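Local coordinates for manganese-dependent inorganic pyrophosphatase (PDB 2EB0), which catalyses the hydrolysis of diphosphate to two phosphates, using two manganese ions per subunit, as a family II (DHH-type) inorganic pyrophosphatase, at residues Y28-G33 / E50-E55; E55-K60 / Q72-L77; K185-V190 / Q217-D222; F206-K211 / P300-Y305; G245-V250 / V266-M271. All coordinates share one frame; numbering follows the deposited sequence.

Contact 1. Residues Y28-G33 / E50-E55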
# COMPACT_ATOMS: atom_id res chain seq x y z
N TYR B 28 -14.11 15.43 -9.59
CA TYR B 28 -13.53 15.85 -10.86
C TYR B 28 -12.38 15.01 -11.40
O TYR B 28 -11.43 14.68 -10.68
CB TYR B 28 -13.03 17.29 -10.77
CG TYR B 28 -14.04 18.27 -10.21
CD1 TYR B 28 -15.34 18.33 -10.70
CD2 TYR B 28 -13.68 19.16 -9.19
CE1 TYR B 28 -16.26 19.23 -10.19
CE2 TYR B 28 -14.60 20.07 -8.68
CZ TYR B 28 -15.89 20.10 -9.18
OH TYR B 28 -16.80 21.00 -8.68
N PRO B 29 -12.44 14.65 -12.70
CA PRO B 29 -11.39 13.86 -13.35
C PRO B 29 -10.30 14.85 -13.76
O PRO B 29 -10.59 16.01 -14.05
CB PRO B 29 -12.11 13.27 -14.55
CG PRO B 29 -13.05 14.38 -14.93
CD PRO B 29 -13.61 14.78 -13.58
N ALA B 30 -9.06 14.39 -13.81
CA ALA B 30 -7.99 15.29 -14.20
C ALA B 30 -6.79 14.50 -14.69
O ALA B 30 -6.74 13.27 -14.54
CB ALA B 30 -7.60 16.18 -13.02
N ARG B 31 -5.83 15.23 -15.26
CA ARG B 31 -4.61 14.65 -15.81
C ARG B 31 -3.41 15.52 -15.44
O ARG B 31 -3.55 16.72 -15.21
CB ARG B 31 -4.74 14.55 -17.34
CG ARG B 31 -5.07 15.88 -18.01
CD ARG B 31 -5.59 15.70 -19.44
NE ARG B 31 -5.88 16.98 -20.08
CZ ARG B 31 -4.98 17.74 -20.69
NH1 ARG B 31 -3.71 17.36 -20.76
NH2 ARG B 31 -5.34 18.89 -21.25
N LEU B 32 -2.23 14.91 -15.37
CA LEU B 32 -1.01 15.62 -15.01
C LEU B 32 -0.12 15.89 -16.21
O LEU B 32 0.98 16.40 -16.06
CB LEU B 32 -0.21 14.82 -13.97
CG LEU B 32 -0.78 14.66 -12.56
CD1 LEU B 32 0.25 14.00 -11.65
CD2 LEU B 32 -1.16 16.02 -12.01
N GLY B 33 -0.60 15.56 -17.41
CA GLY B 33 0.18 15.77 -18.61
C GLY B 33 -0.64 15.69 -19.89
O GLY B 33 -1.86 15.53 -19.83
N GLU B 50 -11.96 14.85 -22.90
CA GLU B 50 -10.63 14.79 -22.28
C GLU B 50 -10.63 15.51 -20.93
O GLU B 50 -11.03 16.66 -20.84
CB GLU B 50 -9.62 15.46 -23.20
CG GLU B 50 -8.19 15.44 -22.71
CD GLU B 50 -7.30 16.39 -23.49
OE1 GLU B 50 -6.06 16.29 -23.35
OE2 GLU B 50 -7.84 17.25 -24.22
N PRO B 51 -10.15 14.85 -19.86
CA PRO B 51 -10.08 15.39 -18.50
C PRO B 51 -9.28 16.69 -18.42
O PRO B 51 -8.34 16.88 -19.17
CB PRO B 51 -9.38 14.28 -17.71
CG PRO B 51 -9.61 13.06 -18.52
CD PRO B 51 -9.48 13.54 -19.93
N GLU B 52 -9.65 17.56 -17.48
CA GLU B 52 -8.95 18.84 -17.32
C GLU B 52 -7.52 18.63 -16.81
O GLU B 52 -7.25 17.72 -16.03
CB GLU B 52 -9.71 19.75 -16.36
CG GLU B 52 -9.45 19.46 -14.88
CD GLU B 52 -10.15 20.43 -13.96
OE1 GLU B 52 -11.36 20.27 -13.72
OE2 GLU B 52 -9.48 21.37 -13.48
N LEU B 53 -6.62 19.48 -17.27
CA LEU B 53 -5.22 19.43 -16.87
C LEU B 53 -4.95 20.26 -15.61
O LEU B 53 -5.35 21.41 -15.54
CB LEU B 53 -4.34 19.96 -18.00
CG LEU B 53 -2.88 20.23 -17.62
CD1 LEU B 53 -2.08 18.91 -17.62
CD2 LEU B 53 -2.28 21.20 -18.60
N ILE B 54 -4.28 19.68 -14.62
CA ILE B 54 -3.93 20.41 -13.41
C ILE B 54 -2.46 20.18 -13.14
O ILE B 54 -1.85 19.29 -13.73
CB ILE B 54 -4.74 19.97 -12.18
CG1 ILE B 54 -4.56 18.47 -11.93
CG2 ILE B 54 -6.20 20.33 -12.38
CD1 ILE B 54 -5.33 17.96 -10.75
N GLU B 55 -1.87 20.97 -12.24
CA GLU B 55 -0.45 20.84 -11.96
C GLU B 55 -0.09 20.94 -10.49
O GLU B 55 0.97 20.48 -10.07
CB GLU B 55 0.31 21.92 -12.73
CG GLU B 55 0.10 21.87 -14.23
CD GLU B 55 -0.07 23.25 -14.85
OE1 GLU B 55 0.83 24.10 -14.66
OE2 GLU B 55 -1.11 23.47 -15.51
O HOH W 1 -12.62 17.89 -13.87
O HOH W 2 -8.09 19.63 -20.92
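R31 on strand 28-31 and L53 on the short strand 52-53 pair in parallel: R31 N donates to E52 O at 3.0 Å, and I54 N sends a nearly straight bond (171°) to R31 O, arriving almost along the C=O axis. The R31 side chain has its CG in the crowded position between the backbone N and the carbonyl carbon (chi1 56°), and from there runs extended to NE, which donates to P51 O at 2.6 Å, within the guanidinium plane. Near that same plane R31 NH1 reaches G33 O at 2.8 Å, and NH2 donates to a water that also bonds P51 O. L53 CB lies over one face, 3.5 Å from R31 CZ. E50 OE1 sits over the opposite face, 3.2 Å from R31 CZ, in a salt bridge of charge alone, because no N-H points at it. An alanine at R31 would probably loosen P51 and G33, which share this one guanidinium, and leave E50 without its counter-charge here. A30 CB packs on I54 CD1 at 3.7 Å. A water joins P29 O to E52 OE1. With helix 37-45 the two strands make a beta-alpha-beta unit at the border of the parallel sheet. The guanidinium's in-plane N-H groups thus serve backbone carbonyls and water, while its charge is probably balanced by the E50 carboxylate over one face.

Contact 2. Residues E55-K60 / Q72-L77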
# COMPACT_ATOMS: atom_id res chain seq x y z
N GLU B 55 -1.87 20.97 -12.24
CA GLU B 55 -0.45 20.84 -11.96
C GLU B 55 -0.09 20.94 -10.49
O GLU B 55 0.97 20.48 -10.07
CB GLU B 55 0.31 21.92 -12.73
CG GLU B 55 0.10 21.87 -14.23
CD GLU B 55 -0.07 23.25 -14.85
OE1 GLU B 55 0.83 24.10 -14.66
OE2 GLU B 55 -1.11 23.47 -15.51
N SER B 56 -0.98 21.55 -9.71
CA SER B 56 -0.72 21.73 -8.29
C SER B 56 -1.80 21.08 -7.43
O SER B 56 -2.99 21.20 -7.71
CB SER B 56 -0.63 23.22 -7.97
OG SER B 56 -0.53 23.44 -6.58
N ALA B 57 -1.37 20.38 -6.38
CA ALA B 57 -2.31 19.71 -5.50
C ALA B 57 -2.71 20.60 -4.33
O ALA B 57 -3.64 20.28 -3.60
CB ALA B 57 -1.69 18.43 -4.97
N LYS B 58 -2.01 21.72 -4.17
CA LYS B 58 -2.30 22.63 -3.07
C LYS B 58 -3.77 22.99 -2.94
O LYS B 58 -4.40 23.45 -3.89
CB LYS B 58 -1.47 23.91 -3.21
CG LYS B 58 -1.51 24.80 -1.98
CD LYS B 58 -0.58 26.00 -2.11
CE LYS B 58 -0.59 26.83 -0.85
NZ LYS B 58 -1.97 27.24 -0.45
N GLY B 59 -4.32 22.77 -1.75
CA GLY B 59 -5.72 23.10 -1.50
C GLY B 59 -6.71 22.15 -2.15
O GLY B 59 -7.91 22.39 -2.13
N LYS B 60 -6.20 21.05 -2.71
CA LYS B 60 -7.05 20.07 -3.37
C LYS B 60 -7.12 18.75 -2.60
O LYS B 60 -6.19 18.39 -1.89
CB LYS B 60 -6.53 19.77 -4.78
CG LYS B 60 -6.52 20.95 -5.73
CD LYS B 60 -6.03 20.53 -7.12
CE LYS B 60 -6.15 21.66 -8.14
NZ LYS B 60 -5.32 22.84 -7.80
N GLN B 72 6.24 10.93 -9.99
CA GLN B 72 5.32 10.72 -11.11
C GLN B 72 3.98 11.42 -10.84
O GLN B 72 3.07 11.37 -11.67
CB GLN B 72 5.06 9.22 -11.31
CG GLN B 72 6.30 8.39 -11.51
CD GLN B 72 6.02 6.90 -11.42
OE1 GLN B 72 6.94 6.09 -11.29
NE2 GLN B 72 4.74 6.52 -11.50
N SER B 73 3.89 12.07 -9.69
CA SER B 73 2.67 12.76 -9.27
C SER B 73 2.93 14.26 -9.15
O SER B 73 3.93 14.75 -9.67
CB SER B 73 2.20 12.18 -7.93
OG SER B 73 0.85 12.49 -7.65
N PHE B 74 2.03 14.98 -8.47
CA PHE B 74 2.19 16.42 -8.28
C PHE B 74 3.52 16.71 -7.61
O PHE B 74 3.94 15.97 -6.72
CB PHE B 74 1.11 17.01 -7.36
CG PHE B 74 -0.29 16.84 -7.84
CD1 PHE B 74 -0.99 15.66 -7.59
CD2 PHE B 74 -0.95 17.88 -8.48
CE1 PHE B 74 -2.32 15.53 -7.96
CE2 PHE B 74 -2.29 17.76 -8.86
CZ PHE B 74 -2.98 16.58 -8.60
N ASP B 75 4.17 17.79 -8.01
CA ASP B 75 5.45 18.18 -7.42
C ASP B 75 5.19 18.57 -5.96
O ASP B 75 6.07 18.44 -5.11
CB ASP B 75 6.05 19.37 -8.16
CG ASP B 75 6.22 19.10 -9.64
OD1 ASP B 75 6.95 18.16 -9.99
OD2 ASP B 75 5.61 19.84 -10.44
N ASP B 76 3.98 19.03 -5.70
CA ASP B 76 3.57 19.45 -4.37
C ASP B 76 2.45 18.57 -3.81
O ASP B 76 1.51 19.07 -3.20
CB ASP B 76 3.08 20.90 -4.41
CG ASP B 76 1.92 21.10 -5.39
OD1 ASP B 76 1.31 22.18 -5.37
OD2 ASP B 76 1.63 20.18 -6.19
N LEU B 77 2.56 17.26 -4.03
CA LEU B 77 1.55 16.31 -3.55
C LEU B 77 1.29 16.57 -2.07
O LEU B 77 0.14 16.63 -1.63
CB LEU B 77 2.05 14.87 -3.72
CG LEU B 77 1.03 13.77 -4.04
CD1 LEU B 77 1.67 12.43 -3.72
CD2 LEU B 77 -0.26 13.95 -3.24
O HOH W 3 3.19 18.98 -10.51
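Two hydrogen bonds from segment 55-60 converge on the carboxylate of D76, whose CG occupies the crowded position between backbone N and carbonyl carbon (chi1 57°). S56 OG donates to D76 OD1 at a short 2.5 Å, meeting the syn lone pair of that oxygen, and A57 N donates to D76 OD2 at 3.0 Å, nearly straight (169°), though from above the carboxylate plane. S56 OG in turn takes a weak bond from K58 N. An alanine at D76 would probably leave the A57 N-H and the S56 hydroxyl without the acceptor that ties the two loops together. Water adds a third polar link: one molecule donates to E55 O and D75 OD2 and accepts from D75 N. S73 OG bonds H67 NE2. A57 CB supplies the apolar part, standing over one ring face, 3.7 Å from the centroid of F74 and only 17° off the normal, a clear CH-pi contact, while E55 O lies at the ring edge, 3.6 Å from F74 CD2. I54, I62 and V5 also touch this ring. Each loop has its own turn, type II from A57 to K60, with K60 N bonded to A57 O at 2.8 Å, and type I from F74 to L77. The loops flank strand 61-65 of the parallel sheet in the DHH domain, and the second belongs to the same connection, after that strand, that carries the manganese ligand D66.

Contact 3. Residues K185-V190 / Q217-D222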
# COMPACT_ATOMS: atom_id res chain seq x y z
N LYS B 185 -1.63 -0.45 -33.05
CA LYS B 185 -1.14 0.39 -34.14
C LYS B 185 -1.02 1.83 -33.64
O LYS B 185 -0.24 2.62 -34.16
CB LYS B 185 -2.07 0.30 -35.35
CG LYS B 185 -2.00 -1.05 -36.05
CD LYS B 185 -2.73 -1.02 -37.39
CE LYS B 185 -2.56 -2.33 -38.14
NZ LYS B 185 -3.06 -2.26 -39.54
N ALA B 186 -1.80 2.15 -32.60
CA ALA B 186 -1.78 3.49 -32.02
C ALA B 186 -0.49 3.70 -31.22
O ALA B 186 0.10 4.78 -31.26
CB ALA B 186 -3.00 3.69 -31.12
N LYS B 187 -0.05 2.68 -30.49
CA LYS B 187 1.18 2.80 -29.73
C LYS B 187 2.33 2.96 -30.72
O LYS B 187 3.24 3.76 -30.51
CB LYS B 187 1.42 1.55 -28.89
CG LYS B 187 0.44 1.35 -27.74
CD LYS B 187 0.82 0.15 -26.89
CE LYS B 187 0.09 0.16 -25.55
NZ LYS B 187 -1.38 0.03 -25.68
N SER B 188 2.26 2.22 -31.81
CA SER B 188 3.30 2.24 -32.83
C SER B 188 3.55 3.60 -33.48
O SER B 188 4.68 3.92 -33.83
CB SER B 188 2.97 1.21 -33.91
OG SER B 188 2.73 -0.07 -33.35
N VAL B 189 2.51 4.42 -33.65
CA VAL B 189 2.71 5.72 -34.29
C VAL B 189 3.72 6.59 -33.54
O VAL B 189 4.32 7.49 -34.12
CB VAL B 189 1.38 6.53 -34.44
CG1 VAL B 189 0.33 5.69 -35.17
CG2 VAL B 189 0.87 6.97 -33.09
N VAL B 190 3.91 6.30 -32.25
CA VAL B 190 4.86 7.07 -31.44
C VAL B 190 6.23 6.93 -32.08
O VAL B 190 7.06 7.83 -32.00
CB VAL B 190 4.94 6.54 -29.99
CG1 VAL B 190 5.89 7.41 -29.18
CG2 VAL B 190 3.55 6.54 -29.36
N GLN B 217 9.97 4.23 -22.29
CA GLN B 217 9.60 3.09 -23.11
C GLN B 217 8.75 3.45 -24.32
O GLN B 217 7.99 4.41 -24.30
CB GLN B 217 8.84 2.08 -22.24
CG GLN B 217 8.24 0.91 -23.01
CD GLN B 217 7.62 -0.13 -22.10
OE1 GLN B 217 6.93 0.20 -21.13
NE2 GLN B 217 7.86 -1.40 -22.41
N VAL B 218 8.90 2.67 -25.37
CA VAL B 218 8.11 2.86 -26.57
C VAL B 218 7.75 1.45 -27.02
O VAL B 218 8.58 0.55 -26.95
CB VAL B 218 8.89 3.62 -27.67
CG1 VAL B 218 10.12 2.85 -28.08
CG2 VAL B 218 7.98 3.88 -28.86
N GLU B 219 6.52 1.26 -27.46
CA GLU B 219 6.04 -0.06 -27.89
C GLU B 219 5.61 0.01 -29.36
O GLU B 219 4.70 0.76 -29.70
CB GLU B 219 4.86 -0.49 -27.01
CG GLU B 219 5.18 -0.49 -25.52
CD GLU B 219 3.95 -0.57 -24.61
OE1 GLU B 219 3.06 0.31 -24.72
OE2 GLU B 219 3.88 -1.50 -23.79
N VAL B 220 6.26 -0.77 -30.22
CA VAL B 220 5.93 -0.74 -31.63
C VAL B 220 5.81 -2.12 -32.25
O VAL B 220 6.31 -3.10 -31.71
CB VAL B 220 6.98 0.07 -32.44
CG1 VAL B 220 7.10 1.48 -31.88
CG2 VAL B 220 8.33 -0.63 -32.37
N ILE B 221 5.15 -2.18 -33.40
CA ILE B 221 4.98 -3.43 -34.10
C ILE B 221 6.18 -3.68 -35.01
O ILE B 221 6.59 -4.82 -35.22
CB ILE B 221 3.68 -3.41 -34.92
CG1 ILE B 221 2.49 -3.19 -33.97
CG2 ILE B 221 3.51 -4.73 -35.67
CD1 ILE B 221 1.15 -3.00 -34.66
N ASP B 222 6.74 -2.61 -35.55
CA ASP B 222 7.92 -2.67 -36.41
C ASP B 222 8.93 -1.69 -35.81
O ASP B 222 8.75 -0.48 -35.90
CB ASP B 222 7.57 -2.27 -37.85
CG ASP B 222 8.77 -2.31 -38.78
OD1 ASP B 222 8.57 -2.20 -40.01
OD2 ASP B 222 9.91 -2.44 -38.29
O HOH W 4 4.36 3.11 -27.77
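K185 opens the contact lightly, with its CG 4.0 Å from I221 CD1 where the two side chains cross obliquely. The chain of K187 runs beside E219, both pointing the same way, so that K187 CD and CE each come to 3.1 Å from E219 OE1. The bend at the end of the lysine (chi4 64°) turns the ammonium away from the carboxylate: K187 NZ stays 4.6 Å from E219 OE1, too far for a salt bridge, and binds E38 OE1 and S146 O instead. The charge nearby would still be likely to favour an ionised E219. A water between the main chains lies near K187 O and accepts from E219 N at 2.9 Å. At S188 the backbones come closest, its CA 4.2 Å from V220 CA. The hydroxyl of S188, with OG anti to the carbonyl carbon, is bonded to L184 O within its own helix and accepts a weak, bent bond from I221 N at 3.2 Å (133°), while I221 CG1 presses on it. V190 CG1, anti to the backbone N, slides past V218 CG2 at 4.1 Å. The C-terminal part of helix 176-188 lies against the end of strand 211-220, and the side chain of K187 is about 7 Å from those of the manganese ligands D11 and D147. V218 also touches I198 of helix 195-201, V190 touches M201, and strand 248-255 bonds the backbone of V218 and V220.

Contact 4. Residues F206-K211 / P300-Y305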
# COMPACT_ATOMS: atom_id res chain seq x y z
N PHE B 206 11.87 7.54 -11.02
CA PHE B 206 11.80 6.80 -9.75
C PHE B 206 12.89 7.22 -8.78
O PHE B 206 13.87 7.87 -9.14
CB PHE B 206 11.98 5.29 -9.94
CG PHE B 206 11.02 4.66 -10.90
CD1 PHE B 206 11.17 4.83 -12.28
CD2 PHE B 206 9.96 3.89 -10.43
CE1 PHE B 206 10.29 4.23 -13.17
CE2 PHE B 206 9.06 3.29 -11.31
CZ PHE B 206 9.22 3.46 -12.69
N ASP B 207 12.70 6.81 -7.53
CA ASP B 207 13.68 7.05 -6.49
C ASP B 207 14.04 5.66 -5.99
O ASP B 207 13.23 5.00 -5.33
CB ASP B 207 13.09 7.87 -5.34
CG ASP B 207 14.12 8.16 -4.26
OD1 ASP B 207 13.74 8.58 -3.15
OD2 ASP B 207 15.33 7.96 -4.52
N PHE B 208 15.24 5.20 -6.33
CA PHE B 208 15.69 3.88 -5.89
C PHE B 208 16.78 4.01 -4.84
O PHE B 208 17.94 4.24 -5.18
CB PHE B 208 16.25 3.06 -7.07
CG PHE B 208 15.22 2.66 -8.09
CD1 PHE B 208 13.87 2.62 -7.77
CD2 PHE B 208 15.62 2.28 -9.36
CE1 PHE B 208 12.93 2.21 -8.72
CE2 PHE B 208 14.69 1.87 -10.31
CZ PHE B 208 13.35 1.83 -9.99
N ASN B 209 16.39 3.86 -3.58
CA ASN B 209 17.36 3.95 -2.49
C ASN B 209 18.17 5.25 -2.62
O ASN B 209 19.40 5.23 -2.64
CB ASN B 209 18.27 2.72 -2.54
CG ASN B 209 19.04 2.50 -1.26
OD1 ASN B 209 18.56 2.80 -0.17
ND2 ASN B 209 20.24 1.95 -1.39
N GLY B 210 17.46 6.36 -2.72
CA GLY B 210 18.10 7.66 -2.83
C GLY B 210 18.58 8.05 -4.22
O GLY B 210 18.94 9.21 -4.44
N LYS B 211 18.59 7.11 -5.16
CA LYS B 211 19.06 7.41 -6.52
C LYS B 211 17.95 7.75 -7.51
O LYS B 211 16.89 7.10 -7.54
CB LYS B 211 19.87 6.24 -7.06
CG LYS B 211 21.07 5.85 -6.21
CD LYS B 211 22.08 6.98 -6.11
CE LYS B 211 23.33 6.53 -5.38
NZ LYS B 211 24.01 5.42 -6.11
N PRO B 300 14.02 -5.91 -10.44
CA PRO B 300 15.44 -6.28 -10.35
C PRO B 300 16.35 -5.07 -10.22
O PRO B 300 17.40 -5.14 -9.59
CB PRO B 300 15.67 -7.05 -11.64
CG PRO B 300 14.79 -6.33 -12.59
CD PRO B 300 13.51 -6.16 -11.79
N LEU B 301 15.93 -3.96 -10.82
CA LEU B 301 16.71 -2.74 -10.80
C LEU B 301 16.66 -2.07 -9.41
O LEU B 301 17.70 -1.69 -8.86
CB LEU B 301 16.21 -1.79 -11.88
CG LEU B 301 17.19 -0.75 -12.42
CD1 LEU B 301 18.44 -1.43 -13.00
CD2 LEU B 301 16.48 0.08 -13.51
N GLU B 302 15.46 -1.91 -8.85
CA GLU B 302 15.39 -1.29 -7.53
C GLU B 302 15.98 -2.21 -6.47
O GLU B 302 16.47 -1.75 -5.45
CB GLU B 302 13.96 -0.93 -7.13
CG GLU B 302 13.86 -0.47 -5.68
CD GLU B 302 12.50 0.08 -5.32
OE1 GLU B 302 11.48 -0.51 -5.74
OE2 GLU B 302 12.45 1.11 -4.61
N ARG B 303 15.91 -3.52 -6.70
CA ARG B 303 16.47 -4.46 -5.75
C ARG B 303 17.98 -4.35 -5.79
O ARG B 303 18.64 -4.43 -4.76
CB ARG B 303 16.04 -5.89 -6.05
CG ARG B 303 14.74 -6.29 -5.37
CD ARG B 303 14.63 -7.80 -5.25
NE ARG B 303 14.55 -8.45 -6.56
CZ ARG B 303 13.47 -8.44 -7.33
NH1 ARG B 303 12.37 -7.82 -6.92
NH2 ARG B 303 13.50 -9.04 -8.51
N ALA B 304 18.53 -4.16 -6.98
CA ALA B 304 19.98 -4.03 -7.13
C ALA B 304 20.45 -2.77 -6.41
O ALA B 304 21.43 -2.80 -5.67
CB ALA B 304 20.35 -3.95 -8.61
N TYR B 305 19.74 -1.66 -6.61
CA TYR B 305 20.10 -0.40 -5.99
C TYR B 305 20.11 -0.40 -4.47
O TYR B 305 21.10 0.03 -3.86
CB TYR B 305 19.18 0.72 -6.46
CG TYR B 305 19.71 1.49 -7.63
CD1 TYR B 305 19.44 1.09 -8.94
CD2 TYR B 305 20.50 2.62 -7.44
CE1 TYR B 305 19.93 1.80 -10.03
CE2 TYR B 305 21.00 3.34 -8.53
CZ TYR B 305 20.71 2.92 -9.82
OH TYR B 305 21.18 3.63 -10.89
O HOH W 5 14.41 1.65 -3.04
O HOH W 6 22.86 1.82 -3.47
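The tip of a beta hairpin, a type I' turn from F208 to K211 linking strands 204-208 and 211-220, rests on the C-terminal helix 293-306 of the DHHA2 domain. The N-to-C directions of strand 206-208 and helix 300-305 are 41° apart. F208 carries the contact. F208 CB meets Y305 CB at 3.8 Å, and CG, anti to the carbonyl carbon, turns the ring onto the helix. F208 CD1 is 3.6 Å from E302 CB, which stands over the ring face, 17° off the normal and toward the rim, in a CH-pi contact, and CE1 lies against the same CB. CD2 approaches Y305 CD1 from across an oblique pair of rings with planes at 52°. F208 CE2 finds L301 CD2 near the ring plane at 4.1 Å, and the far end, F208 CZ, lies 4.0 Å from E302 CB. V213 and V298 also touch this ring. Beyond F208, K211 CG comes to the edge of the Y305 ring, 3.4 Å from CE2. N209 ND2 donates to Y305 O at 3.2 Å from above the carbonyl plane, and a water donates to the same oxygen. A second water accepts weakly from N209 N and donates to E302 OE2 at 2.6 Å.

Contact 5. Residues G245-V250 / V266-M271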
# COMPACT_ATOMS: atom_id res chain seq x y z
N GLY B 245 20.16 15.39 -13.48
CA GLY B 245 20.78 14.63 -12.42
C GLY B 245 20.32 13.20 -12.19
O GLY B 245 20.13 12.78 -11.05
N TYR B 246 20.15 12.45 -13.27
CA TYR B 246 19.74 11.06 -13.15
C TYR B 246 20.96 10.20 -12.86
O TYR B 246 22.01 10.38 -13.47
CB TYR B 246 19.11 10.55 -14.44
CG TYR B 246 17.71 11.03 -14.71
CD1 TYR B 246 17.47 12.30 -15.22
CD2 TYR B 246 16.62 10.19 -14.46
CE1 TYR B 246 16.18 12.74 -15.48
CE2 TYR B 246 15.32 10.62 -14.73
CZ TYR B 246 15.11 11.89 -15.24
OH TYR B 246 13.83 12.30 -15.52
N ASP B 247 20.84 9.26 -11.93
CA ASP B 247 21.96 8.38 -11.64
C ASP B 247 21.99 7.34 -12.75
O ASP B 247 23.05 6.83 -13.11
CB ASP B 247 21.77 7.71 -10.28
CG ASP B 247 22.92 6.78 -9.93
OD1 ASP B 247 22.80 5.56 -10.16
OD2 ASP B 247 23.96 7.29 -9.44
N LEU B 248 20.80 7.06 -13.30
CA LEU B 248 20.66 6.08 -14.39
C LEU B 248 19.38 6.24 -15.20
O LEU B 248 18.31 6.60 -14.67
CB LEU B 248 20.69 4.66 -13.83
CG LEU B 248 20.21 3.53 -14.77
CD1 LEU B 248 21.23 3.29 -15.88
CD2 LEU B 248 19.99 2.26 -13.95
N ILE B 249 19.48 5.94 -16.49
CA ILE B 249 18.34 6.00 -17.40
C ILE B 249 18.35 4.78 -18.31
O ILE B 249 19.38 4.40 -18.87
CB ILE B 249 18.35 7.28 -18.28
CG1 ILE B 249 17.98 8.50 -17.43
CG2 ILE B 249 17.35 7.12 -19.43
CD1 ILE B 249 17.86 9.80 -18.22
N VAL B 250 17.18 4.16 -18.42
CA VAL B 250 16.97 2.98 -19.25
C VAL B 250 15.77 3.28 -20.14
O VAL B 250 14.73 3.73 -19.64
CB VAL B 250 16.65 1.74 -18.39
CG1 VAL B 250 16.29 0.55 -19.27
CG2 VAL B 250 17.82 1.41 -17.48
N VAL B 266 22.01 4.32 -19.93
CA VAL B 266 22.75 5.56 -19.75
C VAL B 266 23.04 5.84 -18.27
O VAL B 266 22.13 5.83 -17.43
CB VAL B 266 21.96 6.75 -20.31
CG1 VAL B 266 22.87 7.96 -20.47
CG2 VAL B 266 21.32 6.38 -21.64
N GLY B 267 24.31 6.09 -17.96
CA GLY B 267 24.70 6.37 -16.59
C GLY B 267 25.31 5.18 -15.87
O GLY B 267 26.33 4.64 -16.29
N ASN B 268 24.67 4.75 -14.79
CA ASN B 268 25.16 3.63 -13.99
C ASN B 268 24.96 2.26 -14.66
O ASN B 268 24.15 1.46 -14.20
CB ASN B 268 24.47 3.65 -12.63
CG ASN B 268 25.18 2.79 -11.61
OD1 ASN B 268 25.76 1.76 -11.96
ND2 ASN B 268 25.14 3.20 -10.35
N LYS B 269 25.72 1.99 -15.72
CA LYS B 269 25.61 0.72 -16.43
C LYS B 269 25.91 -0.47 -15.52
O LYS B 269 25.32 -1.55 -15.68
CB LYS B 269 26.55 0.70 -17.64
CG LYS B 269 26.13 1.68 -18.73
CD LYS B 269 27.00 1.58 -19.97
CE LYS B 269 26.53 2.55 -21.05
NZ LYS B 269 27.42 2.54 -22.24
N GLU B 270 26.81 -0.27 -14.57
CA GLU B 270 27.21 -1.31 -13.63
C GLU B 270 25.99 -1.83 -12.87
O GLU B 270 25.77 -3.04 -12.78
CB GLU B 270 28.23 -0.77 -12.62
CG GLU B 270 29.35 0.07 -13.23
CD GLU B 270 28.86 1.41 -13.77
OE1 GLU B 270 28.32 2.21 -12.98
OE2 GLU B 270 29.02 1.67 -14.98
N MET B 271 25.21 -0.91 -12.31
CA MET B 271 24.03 -1.27 -11.55
C MET B 271 23.01 -2.02 -12.40
O MET B 271 22.27 -2.87 -11.90
CB MET B 271 23.38 -0.03 -10.94
CG MET B 271 22.36 -0.37 -9.86
SD MET B 271 23.03 -1.37 -8.49
CE MET B 271 23.40 -0.06 -7.30
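I249 CD1 lies over one face of the Y246 ring, 3.7 Å above its plane and toward the rim; K212 makes a cation-pi contact with this ring, and Y246 OH bonds N205. The other flat pair spans the segments: the D247 carboxylate and the N268 amide lie side by side, planes 59° apart, each with CG anti to its backbone N. N268 ND2 reaches D247 OD1 in a weak bond of 3.3 Å; the stronger partner of that oxygen is the hydroxyl of Y305. The amide's other end, N268 OD1, accepts from M271 N at 2.7 Å, above the plane of the amide carbonyl, and caps the helix. Alongside, the backbones pair. N268 N donates to D247 O at 3.1 Å, and I249 and V266 form a hydrogen-bonded antiparallel pair, I249 N to V266 O at 2.8 Å and the return bond equally long. L248 and G267 make the non-hydrogen-bonded pair, CA atoms 4.6 Å apart, with L248 CD1 against V266 O. At G267 a beta carbon would clash with D247 O. This is the open end of the antiparallel hairpin of strands 248-255 and 260-267, where the chain leaves the second strand by an inverse gamma turn centred on N268, the N-cap of helix 269-275.

In the fold
From the N terminus, contact 1 closes the loop through helix 37-45 and ends on E55, where contact 2 takes over, closing around strand 61-65; the pair, centres 11 Å apart, also meet through L32 and F74, and belong to the DHH domain. The chain then passes to the DHHA2 domain. Contact 3 ties helix 176-188 to strand 211-220 and crosses contact 4, whose loop runs from F206 nearly to the C terminus. Contact 5 is nested inside that loop and meets contact 4 through Y305 and M271, while contacts 3, 4 and 5 all reach one mixed sheet. Between domains, Q72 of contact 2 packs on F206 of contact 4.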